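Local atomic coordinates of beta-cardiotoxin OH-27 (Ophiophagus hannah, PDB entry 3PLC), a protein that is a three-finger cardiotoxin of king cobra venom that probably acts on the heart. Residues Arg1-Pro9 / Thr13-Cys22. Residues are numbered along the deposited sequence; the frame is centred on the assembly and turned at random.
Sequences RKCLNTPLP and TTCPIGQDKC
The base of the first finger of the three-finger toxin fold brings C3 against T13 in an antiparallel hairpin and bonds C3 to C22. C3 and T13 form a hydrogen-bonded pair. C3 N donates to T13 O at 3.0 Å, and T13 N returns a longer bond to C3 O at 3.2 Å. K2 and T14 follow as the non-hydrogen-bonded pair, and K2 CA sits 3.4 Å from T13 O in a CA-H...O contact. The K2 and T14 side chains share one face of the hairpin. K2 CG comes within 4.4 Å of T14 CG2, a loose contact, and the rest of the extended chain runs away from it.

The opposite face carries C3, which belongs to the disulfide core from which the fingers of this fold extend. With SG beside the backbone N (chi1 -65°), C3 SG reaches C22 SG at 2.0 Å, chi3 -81°. This ties the hairpin to strand 21-25 of the three-stranded sheet. C15 SG packs 3.6 Å from C3 SG and is itself bonded to C40, so two disulfides lie side by side here. The chain between C15 and C22 reverses through a type II turn, P16 to Q19, closed by Q19 N to P16 O at 2.9 Å. Beyond the bridged pairs, the N5 carboxamide crosses the T13 side chain, with N5 ND2 2.8 Å from T13 OG1 but badly angled for a hydrogen bond.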
loop_
_atom_site.group_PDB
_atom_site.type_symbol
_atom_site.label_atom_id
_atom_site.label_comp_id
_atom_site.label_asym_id
_atom_site.label_seq_id
_atom_site.Cartn_x
_atom_site.Cartn_y
_atom_site.Cartn_z
ATOM N N ARG A 1 7.365 -0.863 6.689
ATOM C CA ARG A 1 7.174 -0.442 8.117
ATOM C C ARG A 1 6.081 0.623 8.212
ATOM O O ARG A 1 5.057 0.404 8.865
ATOM C CB ARG A 1 8.485 0.063 8.756
ATOM C CG ARG A 1 9.788 -0.580 8.216
ATOM C CD ARG A 1 11.039 0.072 8.793
ATOM N NE ARG A 1 11.992 0.413 7.734
ATOM C CZ ARG A 1 12.986 -0.365 7.312
ATOM N NH1 ARG A 1 13.206 -1.558 7.860
ATOM N NH2 ARG A 1 13.768 0.060 6.328
ATOM N N LYS A 2 6.297 1.767 7.566
ATOM C CA LYS A 2 5.265 2.822 7.484
ATOM C C LYS A 2 4.680 2.905 6.070
ATOM O O LYS A 2 5.410 2.791 5.085
ATOM C CB LYS A 2 5.841 4.177 7.889
ATOM C CG LYS A 2 6.224 4.343 9.390
ATOM C CD LYS A 2 7.004 5.643 9.583
ATOM C CE LYS A 2 7.550 5.848 11.020
ATOM N NZ LYS A 2 8.185 7.210 11.196
ATOM N N CYS A 3 3.369 3.101 5.954
ATOM C CA CYS A 3 2.743 3.182 4.627
ATOM C C CYS A 3 1.661 4.224 4.582
ATOM O O CYS A 3 0.998 4.430 5.595
ATOM C CB CYS A 3 2.088 1.860 4.219
ATOM S SG CYS A 3 3.174 0.456 3.978
ATOM N N LEU A 4 1.460 4.851 3.411
ATOM C CA LEU A 4 0.292 5.732 3.216
ATOM C C LEU A 4 -0.998 4.890 3.320
ATOM O O LEU A 4 -1.063 3.736 2.852
ATOM C CB LEU A 4 0.359 6.556 1.904
ATOM C CG LEU A 4 1.475 7.643 1.784
ATOM C CD1 LEU A 4 1.157 8.595 0.655
ATOM C CD2 LEU A 4 1.614 8.460 3.015
ATOM N N ASN A 5 -2.023 5.512 3.891
ATOM C CA ASN A 5 -3.095 4.834 4.563
ATOM C C ASN A 5 -4.493 5.148 4.033
ATOM O O ASN A 5 -5.458 4.430 4.339
ATOM C CB ASN A 5 -3.076 5.293 6.030
ATOM C CG ASN A 5 -3.751 4.311 6.900
ATOM O OD1 ASN A 5 -4.190 3.285 6.392
ATOM N ND2 ASN A 5 -3.844 4.568 8.187
ATOM N N THR A 6 -4.590 6.244 3.287
ATOM C CA THR A 6 -5.857 6.877 2.974
ATOM C C THR A 6 -5.770 7.379 1.543
ATOM O O THR A 6 -4.683 7.358 0.947
ATOM C CB THR A 6 -6.138 8.120 3.912
ATOM O OG1 THR A 6 -5.276 9.204 3.557
ATOM C CG2 THR A 6 -5.951 7.797 5.357
ATOM N N PRO A 7 -6.900 7.844 0.965
ATOM C CA PRO A 7 -6.696 8.476 -0.351
ATOM C C PRO A 7 -5.951 9.818 -0.251
ATOM O O PRO A 7 -5.613 10.441 -1.260
ATOM C CB PRO A 7 -8.130 8.677 -0.858
ATOM C CG PRO A 7 -8.941 7.644 -0.087
ATOM C CD PRO A 7 -8.335 7.674 1.269
ATOM N N LEU A 8 -5.690 10.273 0.969
ATOM C CA LEU A 8 -5.043 11.567 1.136
ATOM C C LEU A 8 -3.509 11.417 1.117
ATOM O O LEU A 8 -3.005 10.324 1.381
ATOM C CB LEU A 8 -5.590 12.279 2.379
ATOM C CG LEU A 8 -7.089 12.620 2.293
ATOM C CD1 LEU A 8 -7.846 12.325 3.573
ATOM C CD2 LEU A 8 -7.341 14.049 1.883
ATOM N N PRO A 9 -2.777 12.517 0.799
ATOM C CA PRO A 9 -1.326 12.562 0.452
ATOM C C PRO A 9 -0.237 12.278 1.511
ATOM O O PRO A 9 0.944 11.988 1.122
ATOM C CB PRO A 9 -1.124 13.991 -0.062
ATOM C CG PRO A 9 -2.293 14.759 0.476
ATOM C CD PRO A 9 -3.438 13.801 0.505
ATOM N N THR A 13 0.003 4.813 8.571
ATOM C CA THR A 13 0.100 4.021 9.803
ATOM C C THR A 13 1.416 3.273 9.762
ATOM O O THR A 13 2.045 3.126 8.682
ATOM C CB THR A 13 -0.983 2.903 9.956
ATOM O OG1 THR A 13 -1.758 2.792 8.760
ATOM C CG2 THR A 13 -1.910 3.142 11.167
ATOM N N THR A 14 1.824 2.807 10.944
ATOM C CA THR A 14 2.838 1.769 11.059
ATOM C C THR A 14 2.139 0.418 10.900
ATOM O O THR A 14 1.028 0.206 11.402
ATOM C CB THR A 14 3.573 1.849 12.390
ATOM O OG1 THR A 14 3.671 3.221 12.787
ATOM C CG2 THR A 14 4.959 1.271 12.251
ATOM N N CYS A 15 2.792 -0.480 10.174
ATOM C CA CYS A 15 2.206 -1.762 9.817
ATOM C C CYS A 15 2.345 -2.792 10.936
ATOM O O CYS A 15 3.250 -2.680 11.768
ATOM C CB CYS A 15 2.889 -2.292 8.566
ATOM S SG CYS A 15 3.081 -1.054 7.298
ATOM N N PRO A 16 1.430 -3.781 10.968
ATOM C CA PRO A 16 1.666 -4.999 11.740
ATOM C C PRO A 16 3.005 -5.605 11.352
ATOM O O PRO A 16 3.353 -5.625 10.166
ATOM C CB PRO A 16 0.533 -5.944 11.281
ATOM C CG PRO A 16 -0.500 -5.098 10.719
ATOM C CD PRO A 16 0.028 -3.684 10.528
ATOM N N ILE A 17 3.751 -6.084 12.339
ATOM C CA ILE A 17 4.958 -6.844 12.060
ATOM C C ILE A 17 4.558 -7.914 11.051
ATOM O O ILE A 17 3.503 -8.565 11.180
ATOM C CB ILE A 17 5.557 -7.528 13.331
ATOM C CG1 ILE A 17 5.565 -6.560 14.519
ATOM C CG2 ILE A 17 6.946 -8.127 13.041
ATOM C CD1 ILE A 17 6.503 -6.941 15.653
ATOM N N GLY A 18 5.396 -8.091 10.044
ATOM C CA GLY A 18 5.107 -9.051 9.005
ATOM C C GLY A 18 4.584 -8.413 7.742
ATOM O O GLY A 18 4.560 -9.066 6.705
ATOM N N GLN A 19 4.176 -7.144 7.819
ATOM C CA GLN A 19 3.631 -6.447 6.640
ATOM C C GLN A 19 4.609 -5.402 6.148
ATOM O O GLN A 19 4.450 -4.211 6.416
ATOM C CB GLN A 19 2.232 -5.845 6.905
ATOM C CG GLN A 19 1.171 -6.861 7.416
ATOM C CD GLN A 19 -0.277 -6.524 7.008
ATOM O OE1 GLN A 19 -0.526 -5.759 6.070
ATOM N NE2 GLN A 19 -1.232 -7.116 7.707
ATOM N N ASP A 20 5.606 -5.856 5.400
ATOM C CA ASP A 20 6.793 -5.047 5.113
ATOM C C ASP A 20 6.665 -4.220 3.847
ATOM O O ASP A 20 7.610 -3.560 3.459
ATOM C CB ASP A 20 8.052 -5.941 5.046
ATOM C CG ASP A 20 8.636 -6.232 6.417
ATOM O OD1 ASP A 20 8.387 -5.419 7.343
ATOM O OD2 ASP A 20 9.343 -7.268 6.579
ATOM N N LYS A 21 5.481 -4.235 3.235
ATOM C CA LYS A 21 5.231 -3.594 1.942
ATOM C C LYS A 21 4.009 -2.661 1.927
ATOM O O LYS A 21 3.148 -2.712 2.802
ATOM C CB LYS A 21 5.116 -4.666 0.850
ATOM C CG LYS A 21 6.469 -5.121 0.325
ATOM C CD LYS A 21 6.440 -6.466 -0.365
ATOM C CE LYS A 21 7.824 -7.122 -0.202
ATOM N NZ LYS A 21 8.224 -7.994 -1.340
ATOM N N CYS A 22 3.959 -1.783 0.924
ATOM C CA CYS A 22 2.939 -0.752 0.870
ATOM C C CYS A 22 2.309 -0.910 -0.481
ATOM O O CYS A 22 2.960 -1.323 -1.420
ATOM C CB CYS A 22 3.541 0.657 0.997
ATOM S SG CYS A 22 4.460 0.958 2.501
#